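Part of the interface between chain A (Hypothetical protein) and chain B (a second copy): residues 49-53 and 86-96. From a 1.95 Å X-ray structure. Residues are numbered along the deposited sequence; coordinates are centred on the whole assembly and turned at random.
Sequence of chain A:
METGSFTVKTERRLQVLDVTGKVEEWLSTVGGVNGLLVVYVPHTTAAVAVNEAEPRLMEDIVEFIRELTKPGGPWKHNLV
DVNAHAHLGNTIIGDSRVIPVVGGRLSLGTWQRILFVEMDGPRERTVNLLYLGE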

# COMPACT_ATOMS: atom_id res chain seq x y z
N ALA A 49 -2.25 -3.28 -8.30
CA ALA A 49 -1.59 -4.21 -7.43
C ALA A 49 -0.47 -4.90 -8.18
O ALA A 49 -0.37 -4.85 -9.40
CB ALA A 49 -2.62 -5.24 -7.04
N VAL A 50 0.38 -5.59 -7.44
CA VAL A 50 1.44 -6.37 -8.06
C VAL A 50 1.32 -7.79 -7.63
O VAL A 50 1.36 -8.12 -6.45
CB VAL A 50 2.79 -5.89 -7.56
CG1 VAL A 50 3.89 -6.80 -8.09
CG2 VAL A 50 3.04 -4.47 -8.05
N ASN A 51 1.12 -8.67 -8.60
CA ASN A 51 1.05 -10.10 -8.31
C ASN A 51 1.11 -10.89 -9.61
O ASN A 51 1.49 -10.39 -10.66
CB ASN A 51 -0.27 -10.38 -7.57
CG ASN A 51 -0.10 -11.53 -6.58
OD1 ASN A 51 -0.19 -12.70 -6.93
ND2 ASN A 51 0.15 -11.15 -5.32
N GLU A 52 0.78 -12.18 -9.53
CA GLU A 52 0.88 -13.08 -10.68
C GLU A 52 -0.29 -12.96 -11.65
O GLU A 52 -1.46 -12.96 -11.24
CB GLU A 52 1.00 -14.53 -10.19
CG GLU A 52 1.56 -15.48 -11.24
CD GLU A 52 1.80 -16.90 -10.71
OE1 GLU A 52 2.01 -17.08 -9.47
OE2 GLU A 52 1.81 -17.84 -11.53
N ALA A 53 0.02 -12.85 -12.94
CA ALA A 53 -1.02 -12.73 -13.96
C ALA A 53 -1.50 -14.10 -14.45
O ALA A 53 -1.56 -14.38 -15.64
CB ALA A 53 -0.48 -11.86 -15.12
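Chain B (86-96) AHLGNTIIGDS

This is a small, largely polar contact in which the last turns of a chain B helix lie nearly antiparallel to the end of a chain A strand, with one direct hydrogen bond and waters lodged between the two stretches. The helix covers residues 86-93 of chain B and the strand residues 49-51 of chain A. Both begin earlier in their chains. Their axes approach to 7.9 Å, and their N-to-C directions differ by 151°. The CA atoms of Asn51(A) and His87(B) are 6.8 Å apart and set the register. Together the two stretches bury 333 Å².

Asn51(A) points toward the helix and has the largest covered area. His87(B) ND1 donates to Asn51(A) OD1 at 2.8 Å, and this oxygen lies at the edge of the imidazole, near its plane. The same Asn51(A) OD1 accepts from Glu52(A) N at 2.8 Å, which ties the side chain to the backbone of the next residue. Glu52(A) OE1 comes within 3.2 Å of His87(B) CE1. Water 1 links the two residues, at 2.9 Å from Glu52(A) OE1 and 3.0 Å from His87(B) NE2.

One turn along the helix, Thr91(B) brings CG2 to 3.9 Å from Asn51(A) ND2. Thr91(B) OG1 donates to Leu88(B) O at 3.0 Å, within the helix. Asn90(B) also points toward the strand and packs beside Val50(A) and Asn51(A).

The helix ends at Ile93(B); Gly94(B), the first residue after it, has positive phi. A side chain there would jam against the preceding carbonyl oxygen. Beyond it the chain brings Asp95(B) back toward the strand, with OD2 3.1 Å from Val50(A) CB. Water 3 lies 2.5 Å from Asp95(B) OD2 and 2.8 Å from Val50(A) O, between two acceptors that cannot bond each other directly; it has more acceptors in reach than protons to give. Leu88(B) and Ile92(B) point away from the strand.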

# COMPACT_ATOMS: atom_id res chain seq x y z
N ALA B 86 -2.40 -16.90 -0.38
CA ALA B 86 -1.20 -16.07 -0.21
C ALA B 86 -1.17 -14.92 -1.22
O ALA B 86 -0.80 -13.80 -0.91
CB ALA B 86 0.05 -16.95 -0.36
N HIS B 87 -1.56 -15.20 -2.46
CA HIS B 87 -1.59 -14.17 -3.49
C HIS B 87 -2.59 -13.10 -3.06
O HIS B 87 -2.32 -11.90 -3.16
CB HIS B 87 -2.02 -14.78 -4.84
CG HIS B 87 -1.04 -15.75 -5.42
ND1 HIS B 87 0.03 -15.36 -6.20
CD2 HIS B 87 -0.99 -17.10 -5.37
CE1 HIS B 87 0.69 -16.43 -6.61
NE2 HIS B 87 0.09 -17.50 -6.12
N LEU B 88 -3.74 -13.54 -2.57
CA LEU B 88 -4.79 -12.63 -2.13
C LEU B 88 -4.30 -11.76 -0.96
O LEU B 88 -4.54 -10.55 -0.94
CB LEU B 88 -6.03 -13.43 -1.72
CG LEU B 88 -6.65 -14.31 -2.81
CD1 LEU B 88 -7.86 -15.03 -2.26
CD2 LEU B 88 -7.04 -13.48 -4.04
N GLY B 89 -3.61 -12.36 -0.00
CA GLY B 89 -3.10 -11.59 1.12
C GLY B 89 -2.11 -10.53 0.64
O GLY B 89 -2.13 -9.37 1.07
N ASN B 90 -1.23 -10.95 -0.27
CA ASN B 90 -0.24 -10.04 -0.83
C ASN B 90 -0.90 -8.83 -1.49
O ASN B 90 -0.44 -7.72 -1.38
CB ASN B 90 0.63 -10.78 -1.86
CG ASN B 90 1.50 -9.83 -2.67
OD1 ASN B 90 2.71 -9.77 -2.50
ND2 ASN B 90 0.86 -9.10 -3.59
N THR B 91 -2.03 -9.07 -2.22
CA THR B 91 -2.65 -7.91 -2.89
C THR B 91 -3.19 -6.84 -1.93
O THR B 91 -3.25 -5.67 -2.26
CB THR B 91 -3.77 -8.33 -3.87
OG1 THR B 91 -4.98 -8.60 -3.16
CG2 THR B 91 -3.38 -9.53 -4.73
N ILE B 92 -3.69 -7.23 -0.73
CA ILE B 92 -4.21 -6.08 0.08
C ILE B 92 -3.27 -5.72 1.22
O ILE B 92 -3.57 -4.86 2.04
CB ILE B 92 -5.50 -6.46 0.76
CG1 ILE B 92 -5.30 -7.80 1.49
CG2 ILE B 92 -6.61 -6.62 -0.30
CD1 ILE B 92 -6.41 -8.26 2.44
N ILE B 93 -2.10 -6.40 1.30
CA ILE B 93 -1.11 -5.94 2.28
C ILE B 93 -0.05 -5.13 1.57
O ILE B 93 0.39 -4.08 2.02
CB ILE B 93 -0.46 -7.15 2.98
CG1 ILE B 93 -1.46 -7.81 3.94
CG2 ILE B 93 0.75 -6.69 3.81
CD1 ILE B 93 -0.95 -9.17 4.43
N GLY B 94 0.38 -5.58 0.39
CA GLY B 94 1.38 -4.83 -0.36
C GLY B 94 2.76 -5.46 -0.31
O GLY B 94 3.10 -6.15 0.65
N ASP B 95 3.56 -5.23 -1.34
CA ASP B 95 4.90 -5.82 -1.41
C ASP B 95 6.04 -4.82 -1.32
O ASP B 95 7.20 -5.19 -1.51
CB ASP B 95 5.04 -6.64 -2.69
CG ASP B 95 4.44 -5.94 -3.88
OD1 ASP B 95 4.42 -4.69 -3.88
OD2 ASP B 95 4.01 -6.63 -4.82
N SER B 96 5.73 -3.56 -1.05
CA SER B 96 6.81 -2.59 -0.91
C SER B 96 6.37 -1.42 -0.02
O SER B 96 5.20 -1.06 0.03
CB SER B 96 7.23 -2.07 -2.30
OG SER B 96 6.39 -0.98 -2.67
O HOH W 1 1.36 -19.49 -8.03
O HOH W 2 0.76 -6.28 -4.12
O HOH W 3 3.76 -9.08 -5.31